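Local coordinates for protein lipopolysaccharide core heptose(I) kinase WaaP (Pseudomonas aeruginosa, PDB 6DFL) that phosphorylates the first heptose of the lipopolysaccharide inner core with ATP and magnesium, and also has protein-tyrosine kinase activity, including autophosphorylation on tyrosines, at residues 158-163 and 204-209; 198-203 and 241-246; 149-154 and 229-234; 84-87 and 93-96. All blocks are in the same frame, centred on the assembly; numbering follows the deposited sequence.

Interaction 1 (158-163 and 204-209); sequences GVNHRD and NKDLAA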
loop_
_atom_site.group_PDB
_atom_site.type_symbol
_atom_site.label_atom_id
_atom_site.label_comp_id
_atom_site.label_asym_id
_atom_site.label_seq_id
_atom_site.Cartn_x
_atom_site.Cartn_y
_atom_site.Cartn_z
ATOM N N GLY A 158 15.319 0.867 -0.644
ATOM C CA GLY A 158 16.020 -0.200 -1.337
ATOM C C GLY A 158 15.331 -1.558 -1.354
ATOM O O GLY A 158 15.950 -2.547 -1.785
ATOM N N VAL A 159 14.070 -1.631 -0.935
ATOM C CA VAL A 159 13.324 -2.882 -0.872
ATOM C C VAL A 159 12.205 -2.833 -1.896
ATOM O O VAL A 159 11.376 -1.918 -1.863
ATOM C CB VAL A 159 12.743 -3.122 0.525
ATOM C CG1 VAL A 159 11.765 -4.286 0.477
ATOM C CG2 VAL A 159 13.841 -3.402 1.500
ATOM N N ASN A 160 12.168 -3.813 -2.794
ATOM C CA ASN A 160 10.986 -4.050 -3.606
ATOM C C ASN A 160 10.297 -5.336 -3.137
ATOM O O ASN A 160 10.947 -6.341 -2.821
ATOM C CB ASN A 160 11.311 -4.108 -5.107
ATOM C CG ASN A 160 12.218 -5.254 -5.471
ATOM O OD1 ASN A 160 13.405 -5.210 -5.172
ATOM N ND2 ASN A 160 11.668 -6.294 -6.139
ATOM N N HIS A 161 8.972 -5.287 -3.074
ATOM C CA HIS A 161 8.235 -6.327 -2.383
ATOM C C HIS A 161 8.244 -7.629 -3.160
ATOM O O HIS A 161 8.650 -8.658 -2.626
ATOM C CB HIS A 161 6.804 -5.890 -2.137
ATOM C CG HIS A 161 6.124 -6.701 -1.099
ATOM N ND1 HIS A 161 5.596 -6.151 0.047
ATOM C CD2 HIS A 161 5.929 -8.036 -1.009
ATOM C CE1 HIS A 161 5.074 -7.115 0.786
ATOM N NE2 HIS A 161 5.271 -8.268 0.173
ATOM N N ARG A 162 7.791 -7.580 -4.414
ATOM C CA ARG A 162 7.650 -8.687 -5.360
ATOM C C ARG A 162 6.304 -9.376 -5.206
ATOM O O ARG A 162 5.821 -10.001 -6.146
ATOM C CB ARG A 162 8.772 -9.701 -5.244
ATOM C CG ARG A 162 10.032 -9.223 -5.866
ATOM C CD ARG A 162 10.876 -10.366 -6.285
ATOM N NE ARG A 162 10.454 -10.876 -7.590
ATOM C CZ ARG A 162 11.089 -11.840 -8.247
ATOM N NH1 ARG A 162 12.168 -12.392 -7.710
ATOM N NH2 ARG A 162 10.664 -12.220 -9.441
ATOM N N ASP A 163 5.669 -9.222 -4.054
ATOM C CA ASP A 163 4.279 -9.589 -3.845
ATOM C C ASP A 163 3.514 -8.441 -3.207
ATOM O O ASP A 163 2.893 -8.573 -2.145
ATOM C CB ASP A 163 4.231 -10.849 -2.999
ATOM C CG ASP A 163 4.817 -12.026 -3.728
ATOM O OD1 ASP A 163 4.273 -12.372 -4.793
ATOM O OD2 ASP A 163 5.834 -12.564 -3.270
ATOM N N ASN A 204 8.467 -0.677 -10.529
ATOM C CA ASN A 204 7.251 -0.633 -11.323
ATOM C C ASN A 204 6.466 -1.934 -11.203
ATOM O O ASN A 204 5.233 -1.908 -11.152
ATOM C CB ASN A 204 7.588 -0.318 -12.776
ATOM C CG ASN A 204 8.233 1.056 -12.944
ATOM O OD1 ASN A 204 8.103 1.954 -12.092
ATOM N ND2 ASN A 204 8.942 1.219 -14.045
ATOM N N LYS A 205 7.164 -3.078 -11.130
ATOM C CA LYS A 205 6.490 -4.353 -10.911
ATOM C C LYS A 205 5.627 -4.302 -9.651
ATOM O O LYS A 205 4.439 -4.634 -9.696
ATOM C CB LYS A 205 7.509 -5.498 -10.842
ATOM C CG LYS A 205 8.129 -5.907 -12.201
ATOM C CD LYS A 205 8.567 -7.384 -12.205
ATOM C CE LYS A 205 9.145 -7.842 -13.547
ATOM N NZ LYS A 205 10.580 -7.455 -13.731
ATOM N N ASP A 206 6.198 -3.841 -8.523
ATOM C CA ASP A 206 5.423 -3.686 -7.289
ATOM C C ASP A 206 4.209 -2.795 -7.510
ATOM O O ASP A 206 3.104 -3.106 -7.044
ATOM C CB ASP A 206 6.277 -3.064 -6.190
ATOM C CG ASP A 206 7.172 -4.047 -5.474
ATOM O OD1 ASP A 206 7.304 -5.231 -5.879
ATOM O OD2 ASP A 206 7.777 -3.591 -4.474
ATOM N N LEU A 207 4.422 -1.632 -8.148
ATOM C CA LEU A 207 3.333 -0.695 -8.394
ATOM C C LEU A 207 2.268 -1.310 -9.279
ATOM O O LEU A 207 1.073 -1.097 -9.064
ATOM C CB LEU A 207 3.854 0.577 -9.060
ATOM C CG LEU A 207 4.728 1.579 -8.307
ATOM C CD1 LEU A 207 5.118 2.673 -9.280
ATOM C CD2 LEU A 207 3.988 2.119 -7.107
ATOM N N ALA A 208 2.685 -2.029 -10.314
ATOM C CA ALA A 208 1.739 -2.770 -11.138
ATOM C C ALA A 208 0.931 -3.738 -10.289
ATOM O O ALA A 208 -0.304 -3.725 -10.302
ATOM C CB ALA A 208 2.493 -3.510 -12.240
ATOM N N ALA A 209 1.617 -4.577 -9.518
ATOM C CA ALA A 209 0.916 -5.590 -8.738
ATOM C C ALA A 209 -0.002 -4.941 -7.709
ATOM O O ALA A 209 -1.152 -5.368 -7.538
ATOM C CB ALA A 209 1.924 -6.520 -8.071
#
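The carboxylate of Asp206 faces two successive backbone amides, those of His161 and Arg162, and accepts a hydrogen bond from each. His161 N lies 2.5 Å from Asp206 OD2, a short bond that uses the syn lone pair and is nearly straight (165°). Arg162 N reaches Asp206 OD1 at 2.8 Å, again from the syn side but 24° out of the carboxylate plane. CG of Asp206 stands anti to its own carbonyl carbon (chi1 -81°), which carries the carboxylate off the helix toward the loop. OD2 is gripped a second time by His155 NE2, so this buried anion has at least three N-H donors around it, which would be expected to stabilise its negative charge. His161 directs its ring elsewhere: NE2 is bonded to Asp188 O, while Asp163 O sits 3.1 Å above one face of the His161 ring and accepts a bond from His168 ND1. His161-Arg162-Asp163 is the HRD motif of the catalytic loop, with Asp163 the active-site residue by similarity, and Asp206 probably corresponds to the helix αF aspartate that fixes this loop in protein kinases. Helix 200-212 thus braces the loop from one side, strand 159-160 pairs with strand 193-194 just before it, and helix 137-156 presents Met154 against both His161 and Asp206.

Interaction 2 (198-203 and 241-246); sequences TPKRWR and RDEAGL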
loop_
_atom_site.group_PDB
_atom_site.type_symbol
_atom_site.label_atom_id
_atom_site.label_comp_id
_atom_site.label_asym_id
_atom_site.label_seq_id
_atom_site.Cartn_x
_atom_site.Cartn_y
_atom_site.Cartn_z
ATOM N N THR A 198 16.538 0.541 -5.204
ATOM C CA THR A 198 15.568 -0.272 -5.922
ATOM C C THR A 198 15.502 0.107 -7.395
ATOM O O THR A 198 15.023 1.199 -7.728
ATOM C CB THR A 198 14.193 -0.104 -5.288
ATOM O OG1 THR A 198 14.341 -0.192 -3.861
ATOM C CG2 THR A 198 13.245 -1.169 -5.801
ATOM N N PRO A 199 15.950 -0.764 -8.293
ATOM C CA PRO A 199 15.886 -0.453 -9.722
ATOM C C PRO A 199 14.468 -0.108 -10.138
ATOM O O PRO A 199 13.494 -0.597 -9.564
ATOM C CB PRO A 199 16.359 -1.746 -10.392
ATOM C CG PRO A 199 17.154 -2.440 -9.351
ATOM C CD PRO A 199 16.525 -2.096 -8.035
ATOM N N LYS A 200 14.359 0.727 -11.172
ATOM C CA LYS A 200 13.046 1.232 -11.559
ATOM C C LYS A 200 12.143 0.111 -12.082
ATOM O O LYS A 200 10.930 0.135 -11.855
ATOM C CB LYS A 200 13.194 2.358 -12.589
ATOM C CG LYS A 200 11.941 3.196 -12.787
ATOM C CD LYS A 200 12.282 4.681 -12.897
ATOM C CE LYS A 200 11.012 5.525 -12.994
ATOM N NZ LYS A 200 11.275 6.989 -12.789
ATOM N N ARG A 201 12.709 -0.880 -12.777
ATOM C CA ARG A 201 11.892 -2.002 -13.238
ATOM C C ARG A 201 11.247 -2.721 -12.062
ATOM O O ARG A 201 10.093 -3.164 -12.138
ATOM C CB ARG A 201 12.735 -2.993 -14.050
ATOM C CG ARG A 201 12.055 -4.368 -14.252
ATOM C CD ARG A 201 12.946 -5.382 -14.976
ATOM N NE ARG A 201 13.043 -5.080 -16.401
ATOM C CZ ARG A 201 13.777 -5.770 -17.270
ATOM N NH1 ARG A 201 14.486 -6.813 -16.867
ATOM N NH2 ARG A 201 13.802 -5.413 -18.547
ATOM N N TRP A 202 11.979 -2.846 -10.962
ATOM C CA TRP A 202 11.426 -3.546 -9.818
ATOM C C TRP A 202 10.406 -2.681 -9.091
ATOM O O TRP A 202 9.345 -3.186 -8.692
ATOM C CB TRP A 202 12.557 -4.007 -8.896
ATOM C CG TRP A 202 13.309 -5.150 -9.477
ATOM C CD1 TRP A 202 14.594 -5.143 -9.931
ATOM C CD2 TRP A 202 12.815 -6.493 -9.677
ATOM N NE1 TRP A 202 14.934 -6.398 -10.405
ATOM C CE2 TRP A 202 13.863 -7.243 -10.251
ATOM C CE3 TRP A 202 11.596 -7.131 -9.411
ATOM C CZ2 TRP A 202 13.724 -8.611 -10.569
ATOM C CZ3 TRP A 202 11.455 -8.492 -9.734
ATOM C CH2 TRP A 202 12.512 -9.210 -10.309
ATOM N N ARG A 203 10.704 -1.383 -8.923
ATOM C CA ARG A 203 9.704 -0.426 -8.449
ATOM C C ARG A 203 8.390 -0.596 -9.204
ATOM O O ARG A 203 7.308 -0.664 -8.605
ATOM C CB ARG A 203 10.216 1.018 -8.609
ATOM C CG ARG A 203 11.290 1.484 -7.584
ATOM C CD ARG A 203 11.794 2.935 -7.836
ATOM N NE ARG A 203 12.965 3.268 -7.014
ATOM C CZ ARG A 203 12.974 4.159 -6.017
ATOM N NH1 ARG A 203 14.095 4.391 -5.328
ATOM N NH2 ARG A 203 11.874 4.850 -5.723
ATOM N N ARG A 241 3.509 13.050 -16.797
ATOM C CA ARG A 241 4.322 13.285 -17.977
ATOM C C ARG A 241 5.453 12.268 -18.073
ATOM O O ARG A 241 5.650 11.653 -19.123
ATOM C CB ARG A 241 4.863 14.729 -17.953
ATOM C CG ARG A 241 5.774 15.121 -19.110
ATOM C CD ARG A 241 5.771 16.649 -19.274
ATOM N NE ARG A 241 6.518 17.086 -20.448
ATOM C CZ ARG A 241 7.509 17.973 -20.416
ATOM N NH1 ARG A 241 7.861 18.545 -19.267
ATOM N NH2 ARG A 241 8.139 18.312 -21.540
ATOM N N ASP A 242 6.194 12.074 -16.981
ATOM C CA ASP A 242 7.389 11.238 -17.024
ATOM C C ASP A 242 7.068 9.750 -16.888
ATOM O O ASP A 242 7.853 8.911 -17.344
ATOM C CB ASP A 242 8.373 11.645 -15.920
ATOM C CG ASP A 242 8.876 13.103 -16.053
ATOM O OD1 ASP A 242 8.574 13.780 -17.064
ATOM O OD2 ASP A 242 9.584 13.557 -15.125
ATOM N N GLU A 243 5.951 9.396 -16.253
ATOM C CA GLU A 243 5.562 7.999 -16.128
ATOM C C GLU A 243 4.462 7.615 -17.118
ATOM O O GLU A 243 3.831 6.569 -16.957
ATOM C CB GLU A 243 5.140 7.695 -14.685
ATOM C CG GLU A 243 6.182 8.076 -13.617
ATOM C CD GLU A 243 7.522 7.366 -13.776
ATOM O OE1 GLU A 243 7.576 6.323 -14.465
ATOM O OE2 GLU A 243 8.534 7.863 -13.216
ATOM N N ALA A 244 4.270 8.424 -18.166
ATOM C CA ALA A 244 3.126 8.263 -19.059
ATOM C C ALA A 244 3.006 6.840 -19.594
ATOM O O ALA A 244 1.905 6.279 -19.635
ATOM C CB ALA A 244 3.247 9.245 -20.219
ATOM N N GLY A 245 4.126 6.254 -20.023
ATOM C CA GLY A 245 4.087 4.935 -20.625
ATOM C C GLY A 245 3.793 3.841 -19.614
ATOM O O GLY A 245 2.981 2.950 -19.872
ATOM N N LEU A 246 4.444 3.899 -18.454
ATOM C CA LEU A 246 4.099 3.011 -17.359
ATOM C C LEU A 246 2.614 3.094 -17.027
ATOM O O LEU A 246 1.914 2.082 -16.999
ATOM C CB LEU A 246 4.946 3.353 -16.145
ATOM C CG LEU A 246 4.613 2.638 -14.833
ATOM C CD1 LEU A 246 4.946 1.162 -14.940
ATOM C CD2 LEU A 246 5.371 3.299 -13.660
#
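Lys200 and Glu243 reach for each other from opposite directions and meet in a salt bridge, with Lys200 NZ 2.9 Å from Glu243 OE2. The ammonium group takes the syn lone pair of OE2, and the last methylene follows it in, Lys200 CE lying 3.4 Å from the same Glu243 OE2. A bend at chi2 of Glu243 (-60°) directs the carboxylate toward the lysine, while Glu243 CG packs against the ring of Phe232, near CZ, on helix 221-232. Glu243 itself occupies the joint between helices 236-242 and 244-257, as N-cap residue of the latter. On the other side Lys200 opens helix 200-212, directly after the N-cap Pro199. That helix start is tied down by Arg203, whose NE donates to Thr198 O at 3.0 Å with the carbonyl oxygen near the guanidinium plane. Thr198 OG1 in turn is bonded to His155 O of helix 137-156. Residues of helix 244-257 line the pocket of the bound acyl thioester, and the side chain of Glu243 lies about 8 Å from that ligand. With an exposed lysine and a buried carboxylate sharing one charged bond, the link is a single electrostatic tether between helix ends, one whose strength probably depends on the ionic surroundings.

Interaction 3 (149-154 and 229-234); sequences RMVGDM and RTYFRR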
loop_
_atom_site.group_PDB
_atom_site.type_symbol
_atom_site.label_atom_id
_atom_site.label_comp_id
_atom_site.label_asym_id
_atom_site.label_seq_id
_atom_site.Cartn_x
_atom_site.Cartn_y
_atom_site.Cartn_z
ATOM N N ARG A 149 2.499 5.907 1.003
ATOM C CA ARG A 149 3.677 6.274 1.785
ATOM C C ARG A 149 4.558 5.075 2.080
ATOM O O ARG A 149 5.792 5.168 2.027
ATOM C CB ARG A 149 3.269 6.955 3.092
ATOM C CG ARG A 149 2.921 8.429 2.930
ATOM C CD ARG A 149 2.731 9.118 4.274
ATOM N NE ARG A 149 1.815 8.403 5.172
ATOM C CZ ARG A 149 0.528 8.706 5.333
ATOM N NH1 ARG A 149 -0.004 9.720 4.645
ATOM N NH2 ARG A 149 -0.226 7.996 6.180
HETATM N N MSE A 150 3.954 3.938 2.420
HETATM C CA MSE A 150 4.746 2.803 2.840
HETATM C C MSE A 150 5.507 2.232 1.671
HETATM O O MSE A 150 6.699 1.950 1.774
HETATM C CB MSE A 150 3.868 1.758 3.468
HETATM C CG MSE A 150 3.312 2.161 4.811
HETATM SE SE MSE A 150 2.340 0.632 5.540
HETATM C CE MSE A 150 3.793 -0.617 5.833
ATOM N N VAL A 151 4.823 2.105 0.536
ATOM C CA VAL A 151 5.451 1.533 -0.651
ATOM C C VAL A 151 6.560 2.448 -1.154
ATOM O O VAL A 151 7.707 2.020 -1.339
ATOM C CB VAL A 151 4.382 1.257 -1.729
ATOM C CG1 VAL A 151 4.999 0.813 -3.042
ATOM C CG2 VAL A 151 3.376 0.213 -1.248
ATOM N N GLY A 152 6.239 3.729 -1.369
ATOM C CA GLY A 152 7.282 4.717 -1.601
ATOM C C GLY A 152 8.427 4.615 -0.618
ATOM O O GLY A 152 9.590 4.549 -1.018
ATOM N N ASP A 153 8.111 4.558 0.684
ATOM C CA ASP A 153 9.159 4.438 1.698
ATOM C C ASP A 153 9.961 3.158 1.516
ATOM O O ASP A 153 11.199 3.171 1.568
ATOM C CB ASP A 153 8.551 4.488 3.102
ATOM C CG ASP A 153 8.491 5.920 3.674
ATOM O OD1 ASP A 153 8.747 6.875 2.916
ATOM O OD2 ASP A 153 8.184 6.073 4.877
HETATM N N MSE A 154 9.268 2.049 1.290
HETATM C CA MSE A 154 9.883 0.777 1.009
HETATM C C MSE A 154 10.853 0.870 -0.167
HETATM O O MSE A 154 11.988 0.406 -0.079
HETATM C CB MSE A 154 8.793 -0.225 0.703
HETATM C CG MSE A 154 9.058 -1.642 1.084
HETATM SE SE MSE A 154 7.442 -2.648 0.609
HETATM C CE MSE A 154 7.686 -2.687 -1.327
ATOM N N ARG A 229 0.670 10.696 -6.511
ATOM C CA ARG A 229 1.307 11.867 -5.915
ATOM C C ARG A 229 1.999 11.496 -4.612
ATOM O O ARG A 229 3.189 11.777 -4.424
ATOM C CB ARG A 229 0.267 12.971 -5.683
ATOM C CG ARG A 229 0.815 14.183 -4.945
ATOM C CD ARG A 229 -0.065 15.431 -5.171
ATOM N NE ARG A 229 -1.340 15.394 -4.451
ATOM C CZ ARG A 229 -2.473 15.923 -4.914
ATOM N NH1 ARG A 229 -2.501 16.515 -6.103
ATOM N NH2 ARG A 229 -3.586 15.855 -4.199
ATOM N N THR A 230 1.271 10.853 -3.698
ATOM C CA THR A 230 1.889 10.485 -2.431
ATOM C C THR A 230 2.998 9.469 -2.647
ATOM O O THR A 230 4.033 9.512 -1.969
ATOM C CB THR A 230 0.837 9.934 -1.491
ATOM O OG1 THR A 230 -0.238 10.864 -1.411
ATOM C CG2 THR A 230 1.391 9.706 -0.103
ATOM N N TYR A 231 2.821 8.569 -3.619
ATOM C CA TYR A 231 3.837 7.542 -3.843
ATOM C C TYR A 231 5.148 8.165 -4.322
ATOM O O TYR A 231 6.218 7.900 -3.759
ATOM C CB TYR A 231 3.353 6.481 -4.841
ATOM C CG TYR A 231 4.509 5.596 -5.231
ATOM C CD1 TYR A 231 5.073 4.701 -4.304
ATOM C CD2 TYR A 231 5.075 5.677 -6.496
ATOM C CE1 TYR A 231 6.154 3.945 -4.626
ATOM C CE2 TYR A 231 6.161 4.896 -6.831
ATOM C CZ TYR A 231 6.690 4.036 -5.887
ATOM O OH TYR A 231 7.771 3.265 -6.204
ATOM N N PHE A 232 5.083 8.986 -5.374
ATOM C CA PHE A 232 6.278 9.606 -5.938
ATOM C C PHE A 232 6.757 10.820 -5.150
ATOM O O PHE A 232 7.957 11.112 -5.163
ATOM C CB PHE A 232 6.022 10.019 -7.385
ATOM C CG PHE A 232 5.926 8.862 -8.353
ATOM C CD1 PHE A 232 7.071 8.226 -8.806
ATOM C CD2 PHE A 232 4.705 8.461 -8.854
ATOM C CE1 PHE A 232 7.003 7.225 -9.712
ATOM C CE2 PHE A 232 4.623 7.432 -9.760
ATOM C CZ PHE A 232 5.774 6.807 -10.188
ATOM N N ARG A 233 5.869 11.510 -4.431
ATOM C CA ARG A 233 6.214 12.759 -3.748
ATOM C C ARG A 233 6.788 13.738 -4.769
ATOM O O ARG A 233 7.906 14.231 -4.636
ATOM C CB ARG A 233 7.183 12.521 -2.589
ATOM C CG ARG A 233 6.860 11.310 -1.727
ATOM C CD ARG A 233 7.822 11.188 -0.553
ATOM N NE ARG A 233 9.208 11.268 -1.005
ATOM C CZ ARG A 233 10.268 11.281 -0.195
ATOM N NH1 ARG A 233 10.100 11.210 1.122
ATOM N NH2 ARG A 233 11.499 11.369 -0.700
ATOM N N ARG A 234 6.038 13.906 -5.834
ATOM C CA ARG A 234 6.352 14.781 -6.977
ATOM C C ARG A 234 4.996 15.347 -7.372
ATOM O O ARG A 234 3.968 14.849 -6.978
ATOM C CB ARG A 234 6.989 14.034 -8.150
ATOM C CG ARG A 234 8.313 13.337 -7.865
ATOM C CD ARG A 234 9.397 14.299 -7.367
ATOM N NE ARG A 234 9.722 15.340 -8.341
ATOM C CZ ARG A 234 10.473 16.414 -8.079
ATOM N NH1 ARG A 234 10.999 16.608 -6.874
ATOM N NH2 ARG A 234 10.705 17.292 -9.034
#
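Arg149 meets Thr230 where two helices of the kinase C-lobe, 137-156 (the αE position) and 221-232, pack against each other. The aliphatic part of the arginine does the touching: its CG is 3.6 Å from Thr230 CG2, the two side chains crossing obliquely. Thr230 turns its hydroxyl to Arg226 O of its own helix and offers the methyl to the contact. Two residues on, Val151 brings CG1 to 3.7 Å from Tyr231 CE1, and the same valine also packs on Leu210 of helix 200-212. Gly152 then lets the backbones come close, its CA only 5.0 Å from Tyr231 CA. With no side chain in between, the tyrosine ring lies directly against the glycine main chain; Gly152 N sits at the ring edge, near the plane, 3.3 Å from Tyr231 CE1. CG of Tyr231 is anti to its backbone N (chi1 170°), which swings the ring alongside helix 137-156. Asp153 forms a salt bridge with Arg156, three residues later in the same helix, and Arg156 NH2 also bonds Tyr231 O near the end of helix 221-232. Tyr231, an autophosphorylation site unmodified in this structure, is therefore held through both its main chain and its phenol. The far end of the buried ring is fixed by His155, whose ND1 is hydrogen-bonded to Tyr231 OH.

Interaction 4 (84-87 and 93-96); sequences RLHE and MTAV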
loop_
_atom_site.group_PDB
_atom_site.type_symbol
_atom_site.label_atom_id
_atom_site.label_comp_id
_atom_site.label_asym_id
_atom_site.label_seq_id
_atom_site.Cartn_x
_atom_site.Cartn_y
_atom_site.Cartn_z
ATOM N N ARG A 84 15.876 -4.070 6.698
ATOM C CA ARG A 84 15.928 -2.751 6.082
ATOM C C ARG A 84 14.681 -1.947 6.405
ATOM O O ARG A 84 14.778 -0.749 6.692
ATOM C CB ARG A 84 16.113 -2.842 4.567
ATOM C CG ARG A 84 16.096 -1.466 3.873
ATOM C CD ARG A 84 17.495 -0.741 3.884
ATOM N NE ARG A 84 18.375 -1.341 2.860
ATOM C CZ ARG A 84 19.441 -2.082 3.157
ATOM N NH1 ARG A 84 19.762 -2.246 4.442
ATOM N NH2 ARG A 84 20.188 -2.650 2.196
ATOM N N LEU A 85 13.501 -2.572 6.378
ATOM C CA LEU A 85 12.282 -1.814 6.649
ATOM C C LEU A 85 12.259 -1.276 8.070
ATOM O O LEU A 85 11.686 -0.210 8.315
ATOM C CB LEU A 85 11.050 -2.669 6.403
ATOM C CG LEU A 85 10.726 -2.902 4.940
ATOM C CD1 LEU A 85 9.332 -3.478 4.823
ATOM C CD2 LEU A 85 10.870 -1.612 4.152
ATOM N N HIS A 86 12.853 -2.004 9.020
ATOM C CA HIS A 86 12.947 -1.503 10.383
ATOM C C HIS A 86 13.867 -0.286 10.451
ATOM O O HIS A 86 13.523 0.724 11.073
ATOM C CB HIS A 86 13.428 -2.615 11.316
ATOM C CG HIS A 86 12.336 -3.562 11.743
ATOM N ND1 HIS A 86 11.808 -3.565 13.017
ATOM C CD2 HIS A 86 11.671 -4.530 11.064
ATOM C CE1 HIS A 86 10.869 -4.491 13.104
ATOM N NE2 HIS A 86 10.764 -5.088 11.930
ATOM N N GLU A 87 15.030 -0.357 9.801
ATOM C CA GLU A 87 15.890 0.816 9.685
ATOM C C GLU A 87 15.118 2.009 9.140
ATOM O O GLU A 87 15.205 3.118 9.683
ATOM C CB GLU A 87 17.094 0.501 8.791
ATOM C CG GLU A 87 18.058 -0.542 9.364
ATOM C CD GLU A 87 19.040 -1.070 8.341
ATOM O OE1 GLU A 87 19.392 -0.327 7.378
ATOM O OE2 GLU A 87 19.448 -2.254 8.487
HETATM N N MSE A 93 6.664 -6.987 9.980
HETATM C CA MSE A 93 6.822 -8.076 10.914
HETATM C C MSE A 93 8.066 -7.866 11.732
HETATM O O MSE A 93 8.982 -7.162 11.322
HETATM C CB MSE A 93 6.909 -9.423 10.194
HETATM C CG MSE A 93 5.632 -9.869 9.521
HETATM SE SE MSE A 93 6.099 -10.790 7.888
HETATM C CE MSE A 93 5.024 -12.448 8.159
ATOM N N THR A 94 8.105 -8.485 12.897
ATOM C CA THR A 94 9.309 -8.525 13.705
ATOM C C THR A 94 9.838 -9.946 13.647
ATOM O O THR A 94 9.059 -10.898 13.736
ATOM C CB THR A 94 9.015 -8.084 15.136
ATOM O OG1 THR A 94 8.609 -6.713 15.118
ATOM C CG2 THR A 94 10.241 -8.241 16.020
ATOM N N ALA A 95 11.144 -10.085 13.443
ATOM C CA ALA A 95 11.789 -11.379 13.264
ATOM C C ALA A 95 12.509 -11.753 14.549
ATOM O O ALA A 95 13.415 -11.041 14.983
ATOM C CB ALA A 95 12.777 -11.332 12.105
ATOM N N VAL A 96 12.107 -12.870 15.152
ATOM C CA VAL A 96 12.705 -13.309 16.409
ATOM C C VAL A 96 13.724 -14.425 16.229
ATOM O O VAL A 96 14.456 -14.735 17.184
ATOM C CB VAL A 96 11.624 -13.754 17.415
ATOM C CG1 VAL A 96 10.848 -12.551 17.914
ATOM C CG2 VAL A 96 10.675 -14.778 16.771
#
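The imidazole of His86 meets the 93-96 segment through its edge: Met93 O and Thr94 OG1 both lie near the ring plane, and neither residue stacks on a face. NE2 donates to Met93 O at 2.8 Å in a bond that is straight at the hydrogen (180°), with the acceptor exactly in the ring plane. Seen from the carbonyl the approach is less regular, the donor being tilted 25° out of the plane of that group. Beside this bond, Thr94 OG1 comes within 3.8 Å of His86 CE1, the two side chains crossing at about a right angle. His86 CG is anti to the carbonyl carbon (chi1 -81°), carrying the exposed ring out from the last turn of helix 76-87 toward the incoming chain. Because a carbonyl oxygen can only accept, the bond to Met93 O implies that NE2 carries a proton. The side chain of selenomethionine Met93 sets off away from the end of helix 76-87 and packs against Lys51, Glu78 and Ile82, while Thr94 is bonded through its backbone to Glu115 on the neighbouring strand. The bond thus ties the C-terminal end of one element to the entry of the next across a short connection. Helix 76-87, the connection and strand 95-101 probably correspond to αC, the αC-β4 loop and β4 of a kinase-like N-lobe, built here on a five-stranded antiparallel sheet.

Interactions 1 and 3 are buried in the C-lobe, whereas 2 and 4 are only partly buried and each depend on one polar side-chain bond. Helix 200-212 serves two of them, giving its start to interaction 2 and its middle to interaction 1; helix 137-156 carries interaction 3 and leads into the strand of interaction 1, and Leu207 of interaction 1 packs on Tyr231 of interaction 3. Chemistry follows place: a carboxylate gripping main-chain amides beside the active site, close apolar helix packing in 3, and a salt bridge at the periphery in 2. Interaction 4 belongs to the N-lobe, yet Leu85 packs on Met154 and Arg84 on Val159, so its helix packs against the C-lobe.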